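CBIX (Paracoccus pantotrophus, PDB 4CCS) probably inserts ferrous iron into sirohydrochlorin, acting as the terminal chelatase of siroheme biosynthesis in this denitrifying bacterium. Local coordinates at residues A[140-143]-A[144-148]; A[99-102]-A[103-107]; A[130-133]-A[134-137]; A[199-202]-A[203-207]. One frame throughout, in Å; residues are numbered along the deposited sequence.

Contact 1. Residues A[140-143]-A[144-148]; sequences RRIA and AGLAP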
loop_
_atom_site.group_PDB
_atom_site.type_symbol
_atom_site.label_atom_id
_atom_site.label_comp_id
_atom_site.label_asym_id
_atom_site.label_seq_id
_atom_site.Cartn_x
_atom_site.Cartn_y
_atom_site.Cartn_z
ATOM N N ARG A 140 1.812 6.002 11.338
ATOM C CA ARG A 140 2.510 6.149 12.632
ATOM C C ARG A 140 2.578 4.833 13.363
ATOM O O ARG A 140 3.584 4.566 14.015
ATOM C CB ARG A 140 1.890 7.239 13.515
ATOM C CG ARG A 140 2.448 8.628 13.185
ATOM C CD ARG A 140 1.879 9.709 14.101
ATOM N NE ARG A 140 0.451 9.906 13.867
ATOM C CZ ARG A 140 -0.060 10.759 12.986
ATOM N NH1 ARG A 140 0.739 11.517 12.243
ATOM N NH2 ARG A 140 -1.372 10.844 12.824
ATOM N N ARG A 141 1.523 3.987 13.231
ATOM C CA ARG A 141 1.523 2.645 13.845
ATOM C C ARG A 141 2.664 1.818 13.232
ATOM O O ARG A 141 3.359 1.099 13.961
ATOM C CB ARG A 141 0.185 1.927 13.604
ATOM C CG ARG A 141 -0.881 2.261 14.631
ATOM C CD ARG A 141 -2.051 1.281 14.600
ATOM N NE ARG A 141 -2.822 1.311 13.349
ATOM C CZ ARG A 141 -3.776 2.195 13.066
ATOM N NH1 ARG A 141 -4.074 3.163 13.924
ATOM N NH2 ARG A 141 -4.430 2.126 11.916
ATOM N N ILE A 142 2.865 1.932 11.889
ATOM C CA ILE A 142 3.967 1.239 11.202
ATOM C C ILE A 142 5.323 1.733 11.769
ATOM O O ILE A 142 6.131 0.917 12.221
ATOM C CB ILE A 142 3.897 1.353 9.638
ATOM C CG1 ILE A 142 2.617 0.683 9.032
ATOM C CG2 ILE A 142 5.193 0.821 8.971
ATOM C CD1 ILE A 142 2.494 -0.862 9.143
ATOM N N ALA A 143 5.562 3.060 11.752
ATOM C CA ALA A 143 6.819 3.634 12.264
ATOM C C ALA A 143 7.076 3.221 13.727
ATOM O O ALA A 143 8.186 2.809 14.046
ATOM C CB ALA A 143 6.800 5.153 12.148
ATOM N N ALA A 144 6.043 3.298 14.595
ATOM C CA ALA A 144 6.181 2.914 16.011
ATOM C C ALA A 144 6.516 1.422 16.182
ATOM O O ALA A 144 7.191 1.064 17.139
ATOM C CB ALA A 144 4.920 3.275 16.791
ATOM N N GLY A 145 6.105 0.566 15.229
ATOM C CA GLY A 145 6.407 -0.872 15.263
ATOM C C GLY A 145 7.826 -1.162 14.783
ATOM O O GLY A 145 8.408 -2.169 15.176
ATOM N N LEU A 146 8.380 -0.294 13.909
ATOM C CA LEU A 146 9.734 -0.451 13.385
ATOM C C LEU A 146 10.789 0.141 14.337
ATOM O O LEU A 146 11.902 -0.383 14.430
ATOM C CB LEU A 146 9.852 0.252 12.008
ATOM C CG LEU A 146 9.006 -0.272 10.850
ATOM C CD1 LEU A 146 8.952 0.749 9.718
ATOM C CD2 LEU A 146 9.546 -1.575 10.317
ATOM N N ALA A 147 10.442 1.253 15.016
ATOM C CA ALA A 147 11.329 2.009 15.915
ATOM C C ALA A 147 12.118 1.159 16.954
ATOM O O ALA A 147 13.284 1.487 17.167
ATOM C CB ALA A 147 10.560 3.127 16.619
ATOM N N PRO A 148 11.539 0.072 17.563
ATOM C CA PRO A 148 12.322 -0.717 18.534
ATOM C C PRO A 148 13.519 -1.450 17.928
ATOM O O PRO A 148 14.443 -1.812 18.660
ATOM C CB PRO A 148 11.296 -1.720 19.081
ATOM C CG PRO A 148 10.017 -1.030 18.965
ATOM C CD PRO A 148 10.119 -0.331 17.625
#

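Contact 2. Residues A[99-102]-A[103-107]; sequences PALC and LALIA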
loop_
_atom_site.group_PDB
_atom_site.type_symbol
_atom_site.label_atom_id
_atom_site.label_comp_id
_atom_site.label_asym_id
_atom_site.label_seq_id
_atom_site.Cartn_x
_atom_site.Cartn_y
_atom_site.Cartn_z
ATOM N N PRO A 99 3.162 -4.867 8.829
ATOM C CA PRO A 99 4.301 -4.423 9.655
ATOM C C PRO A 99 5.524 -5.330 9.556
ATOM O O PRO A 99 6.642 -4.816 9.489
ATOM C CB PRO A 99 3.718 -4.353 11.081
ATOM C CG PRO A 99 2.268 -4.107 10.864
ATOM C CD PRO A 99 1.919 -4.913 9.639
ATOM N N ALA A 100 5.321 -6.660 9.491
ATOM C CA ALA A 100 6.443 -7.612 9.361
ATOM C C ALA A 100 7.112 -7.448 7.985
ATOM O O ALA A 100 8.342 -7.465 7.889
ATOM C CB ALA A 100 5.956 -9.032 9.544
ATOM N N LEU A 101 6.305 -7.212 6.940
ATOM C CA LEU A 101 6.852 -6.983 5.586
ATOM C C LEU A 101 7.769 -5.743 5.542
ATOM O O LEU A 101 8.880 -5.819 4.986
ATOM C CB LEU A 101 5.721 -6.899 4.536
ATOM C CG LEU A 101 6.145 -6.514 3.103
ATOM C CD1 LEU A 101 7.166 -7.502 2.549
ATOM C CD2 LEU A 101 4.963 -6.454 2.215
ATOM N N CYS A 102 7.323 -4.622 6.158
ATOM C CA CYS A 102 8.096 -3.374 6.236
ATOM C C CYS A 102 9.400 -3.620 6.967
ATOM O O CYS A 102 10.448 -3.144 6.530
ATOM C CB CYS A 102 7.288 -2.266 6.906
ATOM S SG CYS A 102 5.836 -1.734 5.963
ATOM N N LEU A 103 9.340 -4.380 8.077
ATOM C CA LEU A 103 10.543 -4.702 8.855
ATOM C C LEU A 103 11.543 -5.541 8.053
ATOM O O LEU A 103 12.727 -5.218 8.055
ATOM C CB LEU A 103 10.192 -5.357 10.213
ATOM C CG LEU A 103 11.373 -5.638 11.164
ATOM C CD1 LEU A 103 12.108 -4.358 11.554
ATOM C CD2 LEU A 103 10.896 -6.370 12.433
ATOM N N ALA A 104 11.076 -6.580 7.352
ATOM C CA ALA A 104 11.952 -7.437 6.547
ATOM C C ALA A 104 12.616 -6.632 5.408
ATOM O O ALA A 104 13.811 -6.790 5.166
ATOM C CB ALA A 104 11.157 -8.591 5.975
ATOM N N LEU A 105 11.849 -5.742 4.735
ATOM C CA LEU A 105 12.421 -4.928 3.648
ATOM C C LEU A 105 13.502 -3.982 4.162
ATOM O O LEU A 105 14.572 -3.882 3.555
ATOM C CB LEU A 105 11.321 -4.130 2.932
ATOM C CG LEU A 105 10.360 -4.920 2.052
ATOM C CD1 LEU A 105 9.145 -4.075 1.730
ATOM C CD2 LEU A 105 11.046 -5.385 0.739
ATOM N N ILE A 106 13.244 -3.316 5.292
ATOM C CA ILE A 106 14.192 -2.378 5.906
ATOM C C ILE A 106 15.451 -3.100 6.434
ATOM O O ILE A 106 16.574 -2.617 6.222
ATOM C CB ILE A 106 13.469 -1.518 6.971
ATOM C CG1 ILE A 106 12.593 -0.451 6.275
ATOM C CG2 ILE A 106 14.452 -0.860 7.921
ATOM C CD1 ILE A 106 11.483 0.094 7.132
ATOM N N ALA A 107 15.261 -4.266 7.084
ATOM C CA ALA A 107 16.376 -5.081 7.597
ATOM C C ALA A 107 17.254 -5.569 6.433
ATOM O O ALA A 107 18.475 -5.452 6.512
ATOM C CB ALA A 107 15.845 -6.268 8.403
#

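Contact 3. Residues A[130-133]-A[134-137]; sequences GRSR and APSE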
loop_
_atom_site.group_PDB
_atom_site.type_symbol
_atom_site.label_atom_id
_atom_site.label_comp_id
_atom_site.label_asym_id
_atom_site.label_seq_id
_atom_site.Cartn_x
_atom_site.Cartn_y
_atom_site.Cartn_z
ATOM N N GLY A 130 -6.125 14.567 3.652
ATOM C CA GLY A 130 -6.604 15.866 4.126
ATOM C C GLY A 130 -8.048 15.747 4.667
ATOM O O GLY A 130 -8.509 16.643 5.375
ATOM N N ARG A 131 -8.745 14.638 4.340
ATOM C CA ARG A 131 -10.134 14.389 4.738
ATOM C C ARG A 131 -10.315 13.365 5.882
ATOM O O ARG A 131 -11.407 13.287 6.454
ATOM C CB ARG A 131 -10.975 13.984 3.514
ATOM C CG ARG A 131 -11.199 15.134 2.535
ATOM C CD ARG A 131 -12.459 14.950 1.714
ATOM N NE ARG A 131 -12.880 16.207 1.091
ATOM C CZ ARG A 131 -13.974 16.353 0.349
ATOM N NH1 ARG A 131 -14.777 15.319 0.125
ATOM N NH2 ARG A 131 -14.274 17.535 -0.173
ATOM N N SER A 132 -9.266 12.593 6.222
ATOM C CA SER A 132 -9.337 11.587 7.286
ATOM C C SER A 132 -8.038 11.478 8.068
ATOM O O SER A 132 -6.964 11.694 7.511
ATOM C CB SER A 132 -9.708 10.222 6.705
ATOM O OG SER A 132 -9.628 9.192 7.677
ATOM N N ARG A 133 -8.141 11.107 9.350
ATOM C CA ARG A 133 -7.004 10.904 10.248
ATOM C C ARG A 133 -6.497 9.453 10.208
ATOM O O ARG A 133 -5.400 9.186 10.690
ATOM C CB ARG A 133 -7.370 11.309 11.686
ATOM C CG ARG A 133 -7.175 12.797 11.959
ATOM C CD ARG A 133 -7.671 13.203 13.335
ATOM N NE ARG A 133 -9.120 13.421 13.352
ATOM C CZ ARG A 133 -9.807 13.846 14.409
ATOM N NH1 ARG A 133 -9.186 14.109 15.553
ATOM N NH2 ARG A 133 -11.120 14.012 14.329
ATOM N N ALA A 134 -7.291 8.528 9.617
ATOM C CA ALA A 134 -6.976 7.094 9.522
ATOM C C ALA A 134 -5.640 6.750 8.783
ATOM O O ALA A 134 -4.878 5.948 9.335
ATOM C CB ALA A 134 -8.145 6.334 8.907
ATOM N N PRO A 135 -5.327 7.344 7.588
ATOM C CA PRO A 135 -4.039 7.010 6.937
ATOM C C PRO A 135 -2.791 7.395 7.740
ATOM O O PRO A 135 -1.851 6.597 7.821
ATOM C CB PRO A 135 -4.105 7.765 5.607
ATOM C CG PRO A 135 -5.547 7.867 5.315
ATOM C CD PRO A 135 -6.194 8.092 6.649
ATOM N N SER A 136 -2.762 8.605 8.334
ATOM C CA SER A 136 -1.590 9.005 9.123
ATOM C C SER A 136 -1.473 8.227 10.428
ATOM O O SER A 136 -0.355 7.938 10.849
ATOM C CB SER A 136 -1.545 10.510 9.361
ATOM O OG SER A 136 -2.629 10.957 10.157
ATOM N N GLU A 137 -2.608 7.857 11.054
ATOM C CA GLU A 137 -2.548 7.030 12.275
ATOM C C GLU A 137 -1.961 5.655 11.914
ATOM O O GLU A 137 -1.106 5.151 12.640
ATOM C CB GLU A 137 -3.930 6.864 12.941
ATOM C CG GLU A 137 -4.453 8.120 13.619
ATOM C CD GLU A 137 -3.719 8.562 14.871
ATOM O OE1 GLU A 137 -4.005 8.007 15.957
ATOM O OE2 GLU A 137 -2.885 9.492 14.773
HETATM O O HOH W 1 -4.435 10.815 7.956
#

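Contact 4. Residues A[199-202]-A[203-207]; sequences AGFQ and GLVLP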
loop_
_atom_site.group_PDB
_atom_site.type_symbol
_atom_site.label_atom_id
_atom_site.label_comp_id
_atom_site.label_asym_id
_atom_site.label_seq_id
_atom_site.Cartn_x
_atom_site.Cartn_y
_atom_site.Cartn_z
ATOM N N ALA A 199 14.292 18.187 0.496
ATOM C CA ALA A 199 14.693 17.963 1.896
ATOM C C ALA A 199 16.199 17.816 2.071
ATOM O O ALA A 199 16.697 17.975 3.183
ATOM C CB ALA A 199 13.995 16.720 2.448
ATOM N N GLY A 200 16.915 17.449 0.996
ATOM C CA GLY A 200 18.352 17.187 1.039
ATOM C C GLY A 200 18.583 15.798 1.635
ATOM O O GLY A 200 19.601 15.576 2.296
ATOM N N PHE A 201 17.621 14.867 1.431
ATOM C CA PHE A 201 17.716 13.507 1.960
ATOM C C PHE A 201 18.931 12.778 1.367
ATOM O O PHE A 201 19.081 12.725 0.148
ATOM C CB PHE A 201 16.413 12.728 1.731
ATOM C CG PHE A 201 16.382 11.367 2.391
ATOM C CD1 PHE A 201 16.361 11.247 3.780
ATOM C CD2 PHE A 201 16.379 10.205 1.625
ATOM C CE1 PHE A 201 16.348 9.985 4.391
ATOM C CE2 PHE A 201 16.347 8.942 2.238
ATOM C CZ PHE A 201 16.339 8.843 3.613
ATOM N N GLN A 202 19.809 12.268 2.232
ATOM C CA GLN A 202 21.058 11.600 1.836
ATOM C C GLN A 202 20.992 10.081 1.924
ATOM O O GLN A 202 21.941 9.409 1.508
ATOM C CB GLN A 202 22.214 12.056 2.750
ATOM C CG GLN A 202 22.421 13.559 2.854
ATOM C CD GLN A 202 23.423 13.893 3.940
ATOM O OE1 GLN A 202 24.611 13.571 3.830
ATOM N NE2 GLN A 202 22.981 14.537 5.023
ATOM N N GLY A 203 19.920 9.540 2.511
ATOM C CA GLY A 203 19.827 8.095 2.723
ATOM C C GLY A 203 19.313 7.308 1.525
ATOM O O GLY A 203 19.210 7.824 0.404
ATOM N N LEU A 204 19.000 6.039 1.783
ATOM C CA LEU A 204 18.518 5.097 0.794
ATOM C C LEU A 204 17.008 5.191 0.667
ATOM O O LEU A 204 16.311 5.225 1.679
ATOM C CB LEU A 204 18.931 3.676 1.231
ATOM C CG LEU A 204 18.525 2.518 0.319
ATOM C CD1 LEU A 204 19.243 2.601 -1.038
ATOM C CD2 LEU A 204 18.873 1.186 0.985
ATOM N N VAL A 205 16.507 5.236 -0.564
ATOM C CA VAL A 205 15.066 5.307 -0.805
ATOM C C VAL A 205 14.667 4.005 -1.456
ATOM O O VAL A 205 15.124 3.705 -2.558
ATOM C CB VAL A 205 14.645 6.538 -1.655
ATOM C CG1 VAL A 205 13.118 6.645 -1.721
ATOM C CG2 VAL A 205 15.252 7.826 -1.089
ATOM N N LEU A 206 13.820 3.232 -0.781
ATOM C CA LEU A 206 13.400 1.924 -1.271
ATOM C C LEU A 206 12.243 2.005 -2.268
ATOM O O LEU A 206 11.546 3.019 -2.291
ATOM C CB LEU A 206 13.000 1.018 -0.071
ATOM C CG LEU A 206 14.069 0.771 1.014
ATOM C CD1 LEU A 206 13.525 -0.181 2.088
ATOM C CD2 LEU A 206 15.353 0.167 0.405
ATOM N N PRO A 207 11.994 0.915 -3.052
ATOM C CA PRO A 207 10.810 0.857 -3.913
ATOM C C PRO A 207 9.555 0.853 -2.984
ATOM O O PRO A 207 9.698 0.490 -1.802
ATOM C CB PRO A 207 10.958 -0.510 -4.615
ATOM C CG PRO A 207 12.397 -0.764 -4.639
ATOM C CD PRO A 207 12.930 -0.191 -3.363
HETATM O O HOH W 2 19.019 10.094 -1.154
#

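Contact 1. Residues A[140-143]-A[144-148]
The flat groups that meet between 140-143 and 144-148 are peptide units, not rings: the carbonyls of Arg140, Arg141, Ile142 and Ala143 each receive at their oxygen ends an N-H from the next turn of helix 134-146. This helix is the connection of a beta-alpha-beta unit with strands 121-126 and 152-157. Ala144 N lies 2.8 Å from Arg140 O, tilted 22° from the carbonyl plane. Gly145 N, 3.1 Å from Arg141 O, is tilted further, 30° from the plane of the Arg141 carbonyl, and makes a second, weak bond to Ile142 O. Leu146 N divides itself in the same way, bonding Ile142 O and, weakly, Ala143 O. Such three-residue bonds beside the four-residue ones are consistent with a helix that tightens toward 3-10 geometry around Ala147 and Pro148.

Ile142 and Leu146 lie side by side and point the same way, with Ile142 CG2 3.8 Å from Leu146 CD1. In Leu146, CG is anti to the carbonyl carbon (chi1 -64°), which swings it back toward the preceding turn, 3.4 Å from Ile142 O. Both side chains meet helix 98-113, and Leu146 also reaches Leu122 and Val124 of strand 121-126. The guanidinium of Arg140 turns elsewhere, to a salt bridge with Glu137. At the far end Ala147 N bonds Ala143 O at 2.9 Å, and Ala147 CB rests 3.5 Å from the same oxygen.

Contact 2. Residues A[99-102]-A[103-107]
Different first torsions bring Leu101 and Leu105 together, four residues apart on helix 98-113. In Leu101, CB points away from the next turn, but with CG opposite the backbone N (chi1 174°) the CD1 methyl comes back toward it. Leu105 does the reverse: with CG anti to the carbonyl carbon (chi1 -72°), the chain folds back and CG comes within 3.4 Å of Leu101 O. The two branches pass at a slant, and the methyls Leu101 CD1 and Leu105 CD1 touch at 4.0 Å. An alanine in place of Leu105 would probably open a gap beside Leu101 CD1 and remove part of the apolar cover of Leu101 O, although the backbone bond to that oxygen could persist.

That bond, Leu105 N to Leu101 O at 3.0 Å, belongs to an even ladder of four-residue bonds. Leu103 N reaches Pro99 O at 3.1 Å, Ala104 N reaches Ala100 O at 2.9 Å, and Ile106 N reaches Cys102 O at 3.1 Å. Ile106 also bends toward Cys102, its CD1 resting 3.5 Å from Cys102 O.

The helix presents different flanks to different neighbours. Leu101 meets Val209 and Gln214 in loops, whereas Leu103 touches Tyr149 and the bound D-malate. Cys102 and Ile106 both lie against Leu178 of strand 175-179 and also against helix 134-146. The result is a regular alpha-helix laid on a parallel sheet and beside a second helix, the layered alpha/beta architecture of the chelatase fold.

Contact 3. Residues A[130-133]-A[134-137]
Ser132 and Ala134 meet where the loop after strand 121-126 turns into helix 134-146. The serine's CB points toward the helix, and chi1 of 173° places OG opposite its own backbone N, from where it accepts Ala134 N at 3.1 Å in a nearly straight capping bond. A side-chain oxygen bonded to the amide two residues on makes this an ST turn. Ala134 CB lies against the same oxygen, and Pro135 brings its CD to 3.7 Å from Ser132 OG, so the hydroxyl is flanked by carbon as well as by its donor.

Ser136 OG and Glu137 CG both come close to the carbonyl oxygen of Arg133. Ser136 holds its hydroxyl between the backbone N and the carbonyl carbon (chi1 65°), which brings OG to 3.3 Å from Arg133 O, but its strong partner is Glu160. Glu137 N bonds Arg133 O at 3.1 Å, and Glu137 CG lies alongside that oxygen at 3.3 Å before the chain bends away at chi2. Its carboxylate then turns to Arg140, one turn on, in a salt bridge. A water donates to Ser132 O at 2.7 Å and accepts from Ser136 N at 2.8 Å, linking two backbone groups that do not bond each other directly.

The first turn is therefore satisfied piecemeal: a hydroxyl takes the amide of Ala134, a water that of Ser136 and a carbonyl that of Glu137, while Pro135 has no N-H to offer. The helix start rests on three kinds of acceptor.

Contact 4. Residues A[199-202]-A[203-207]
The loop carrying the chain from helix 192-199 into strand 204-205, a border strand of the sheet with 121-126, 152-157 and 175-179, is folded round Phe201 and Gly203. The ring of Phe201 has the glycine over one face: Gly203 N stands 3.6 Å above the plane over its centre. Gly203 CA makes a CH-pi contact 4.0 Å from the ring centroid, 30° off the normal. A CB on Gly203 would run into Phe201 CZ.

Just upstream, Gly200 ends the helix in a Schellman motif, its positive phi turning the chain so that Phe201 can set out toward the strand. With CG anti to the backbone N (chi1 -173°), the ring reaches forward alongside the chain, and its edge meets Leu204 O, 3.8 Å from CE2 and in the ring plane. Val205 CG2 comes at the same edge, 3.7 Å from Phe201 CE2. The ring also packs on Leu196 and on Ala175 and Cys177 of strand 175-179. Replacement of Phe201 by alanine would probably leave Gly203 without its facing ring and take from Val205 CG2 its aromatic neighbour, setting the loop freer to move. A water donates to Phe201 O at 2.9 Å and to Gly203 O at 2.8 Å.

How the contacts relate
From the N terminus the chain meets contact 2 first, then contact 3, contact 1 and contact 4. Each lies within one continuous stretch, so none closes a long loop, and none nests in or crosses another. Contacts 3 and 1 mark the beginning and end of helix 134-146, their centres about 17 Å apart. Contact 2, on helix 98-113, is packed directly against contact 1: Leu146 CD2 lies 3.6 Å from Leu103 CA, and Ile142 CD1 lies 3.7 Å from Pro99 CG. Contact 4 leads into strand 204-205 and touches contact 2 through Leu206 CD1, 4.1 Å from Leu105 O. Helix 98-113 thus joins helix 134-146 to border strand 204-205 of the sheet containing 121-126, 152-157 and 175-179.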